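Local coordinates for squalene synthase HpnC (Alicyclobacillus acidocaldarius subsp. acidocaldarius, PDB 4HD1), which probably works in squalene biosynthesis as a squalene synthase of the squalene/phytoene synthase family, at residues G5-E10 and L40-Y45. Residues are numbered along the deposited sequence; the frame is centred on the assembly and turned at random.
Sequences GSVPVE and LRPHFY. With SO4 (sulfate ion), chain B.
Beside a sulfate site lined by R41 and Y45, P42 in the first turn of helix 41-56 packs against S6 and V7 of the N-terminal segment of this all-helical, squalene/phytoene synthase-type chain. The contact is small and mostly apolar. V7 CG2 lies 3.9 Å from P42 CB, and the two side chains run past each other in opposite directions. S6 OG sits 3.8 Å from P42 CG. This is packing only; the S6 hydroxyl is hydrogen-bonded to the carbonyl oxygen of A3. With chi1 at 69°, S6 OG faces the P42 ring and still reaches A3 O. No hydrogen bond joins the two segments.

The sulfate probably comes from the crystallisation liquor. Its O3 lies in the plane of the Y45 ring, at the edge, and is hydrogen-bonded by Y45 OH, though the modelled 2.4 Å between Y45 OH and O3 is doubtfully short. R41 NH1 comes within 3.1 Å of sulfate O1, at a slant to the guanidinium plane. The R41 chain bends at chi3 (-130°) to bring it there. A3 N and R19 NE also hydrogen-bond the anion. A leucine in place of R41 would probably deprive the sulfate of a nearby positive charge and leave V36 O without its weak bond from NE.

F15 of helix 12-25 touches both V7 and P42, while F94 of helix 87-99 packs on V7. The N-terminal segment is thus held against three helices.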
loop_
_atom_site.group_PDB
_atom_site.type_symbol
_atom_site.label_atom_id
_atom_site.label_comp_id
_atom_site.label_asym_id
_atom_site.label_seq_id
_atom_site.Cartn_x
_atom_site.Cartn_y
_atom_site.Cartn_z
ATOM N N GLY A 5 24.735 -6.997 7.534
ATOM C CA GLY A 5 25.711 -8.092 7.519
ATOM C C GLY A 5 25.281 -9.371 6.806
ATOM O O GLY A 5 26.120 -10.223 6.509
ATOM N N SER A 6 23.983 -9.509 6.527
ATOM C CA SER A 6 23.441 -10.709 5.873
ATOM C C SER A 6 23.373 -10.584 4.343
ATOM O O SER A 6 22.939 -11.505 3.650
ATOM C CB SER A 6 22.068 -11.061 6.453
ATOM O OG SER A 6 21.105 -10.099 6.071
ATOM N N VAL A 7 23.820 -9.438 3.838
ATOM C CA VAL A 7 23.910 -9.144 2.411
ATOM C C VAL A 7 25.389 -9.237 1.979
ATOM O O VAL A 7 26.274 -9.041 2.818
ATOM C CB VAL A 7 23.271 -7.754 2.147
ATOM C CG1 VAL A 7 24.136 -6.848 1.274
ATOM C CG2 VAL A 7 21.863 -7.918 1.589
ATOM N N PRO A 8 25.668 -9.568 0.691
ATOM C CA PRO A 8 27.066 -9.668 0.244
ATOM C C PRO A 8 27.817 -8.343 0.368
ATOM O O PRO A 8 27.233 -7.275 0.129
ATOM C CB PRO A 8 26.945 -10.069 -1.232
ATOM C CG PRO A 8 25.591 -10.674 -1.354
ATOM C CD PRO A 8 24.734 -9.887 -0.404
ATOM N N VAL A 9 29.096 -8.433 0.737
ATOM C CA VAL A 9 29.962 -7.275 0.998
ATOM C C VAL A 9 29.861 -6.170 -0.063
ATOM O O VAL A 9 29.763 -4.993 0.289
ATOM C CB VAL A 9 31.445 -7.704 1.210
ATOM C CG1 VAL A 9 32.369 -6.492 1.318
ATOM C CG2 VAL A 9 31.586 -8.589 2.448
ATOM N N GLU A 10 29.862 -6.548 -1.346
ATOM C CA GLU A 10 29.831 -5.572 -2.449
ATOM C C GLU A 10 28.535 -4.789 -2.484
ATOM O O GLU A 10 28.503 -3.680 -3.006
ATOM C CB GLU A 10 30.019 -6.228 -3.824
ATOM C CG GLU A 10 30.870 -7.485 -3.845
ATOM C CD GLU A 10 30.100 -8.719 -3.407
ATOM O OE1 GLU A 10 30.667 -9.534 -2.650
ATOM O OE2 GLU A 10 28.927 -8.865 -3.815
ATOM N N LEU A 40 16.059 -11.038 6.388
ATOM C CA LEU A 40 15.030 -10.575 5.449
ATOM C C LEU A 40 14.823 -9.064 5.443
ATOM O O LEU A 40 14.301 -8.526 4.459
ATOM C CB LEU A 40 13.688 -11.293 5.673
ATOM C CG LEU A 40 13.639 -12.797 5.377
ATOM C CD1 LEU A 40 12.243 -13.355 5.688
ATOM C CD2 LEU A 40 14.081 -13.143 3.950
ATOM N N ARG A 41 15.225 -8.378 6.516
ATOM C CA ARG A 41 15.098 -6.913 6.561
ATOM C C ARG A 41 15.659 -6.169 5.329
ATOM O O ARG A 41 15.013 -5.239 4.853
ATOM C CB ARG A 41 15.694 -6.333 7.844
ATOM C CG ARG A 41 14.768 -6.382 9.041
ATOM C CD ARG A 41 15.379 -5.679 10.241
ATOM N NE ARG A 41 15.300 -6.561 11.399
ATOM C CZ ARG A 41 16.347 -7.050 12.052
ATOM N NH1 ARG A 41 17.583 -6.709 11.700
ATOM N NH2 ARG A 41 16.153 -7.865 13.077
ATOM N N PRO A 42 16.840 -6.575 4.799
ATOM C CA PRO A 42 17.376 -5.858 3.632
ATOM C C PRO A 42 16.407 -5.819 2.449
ATOM O O PRO A 42 16.370 -4.827 1.705
ATOM C CB PRO A 42 18.618 -6.677 3.258
ATOM C CG PRO A 42 19.060 -7.266 4.546
ATOM C CD PRO A 42 17.778 -7.624 5.251
ATOM N N HIS A 43 15.619 -6.881 2.294
ATOM C CA HIS A 43 14.640 -6.944 1.220
ATOM C C HIS A 43 13.470 -6.032 1.480
ATOM O O HIS A 43 12.875 -5.494 0.540
ATOM C CB HIS A 43 14.221 -8.384 0.982
ATOM C CG HIS A 43 15.395 -9.316 0.781
ATOM N ND1 HIS A 43 16.265 -9.173 -0.242
ATOM C CD2 HIS A 43 15.841 -10.408 1.529
ATOM C CE1 HIS A 43 17.215 -10.125 -0.158
ATOM N NE2 HIS A 43 16.955 -10.880 0.927
ATOM N N PHE A 44 13.137 -5.821 2.754
ATOM C CA PHE A 44 12.139 -4.814 3.106
ATOM C C PHE A 44 12.641 -3.411 2.720
ATOM O O PHE A 44 11.891 -2.632 2.122
ATOM C CB PHE A 44 11.718 -4.924 4.583
ATOM C CG PHE A 44 10.561 -5.866 4.808
ATOM C CD1 PHE A 44 10.718 -7.245 4.655
ATOM C CD2 PHE A 44 9.299 -5.377 5.146
ATOM C CE1 PHE A 44 9.645 -8.112 4.845
ATOM C CE2 PHE A 44 8.223 -6.235 5.341
ATOM C CZ PHE A 44 8.398 -7.603 5.188
ATOM N N TYR A 45 13.913 -3.118 3.012
ATOM C CA TYR A 45 14.491 -1.814 2.707
ATOM C C TYR A 45 14.511 -1.529 1.213
ATOM O O TYR A 45 14.177 -0.417 0.798
ATOM C CB TYR A 45 15.891 -1.648 3.312
ATOM C CG TYR A 45 15.920 -1.679 4.824
ATOM C CD1 TYR A 45 15.061 -0.876 5.580
ATOM C CD2 TYR A 45 16.817 -2.500 5.505
ATOM C CE1 TYR A 45 15.087 -0.901 6.966
ATOM C CE2 TYR A 45 16.853 -2.531 6.895
ATOM C CZ TYR A 45 15.983 -1.733 7.621
ATOM O OH TYR A 45 16.008 -1.759 9.000
HETATM S S SO4 B . 18.720 -3.103 10.650
HETATM O O1 SO4 B . 19.434 -4.305 11.162
HETATM O O2 SO4 B . 19.448 -2.522 9.479
HETATM O O3 SO4 B . 17.350 -3.436 10.171
HETATM O O4 SO4 B . 18.644 -2.156 11.814
#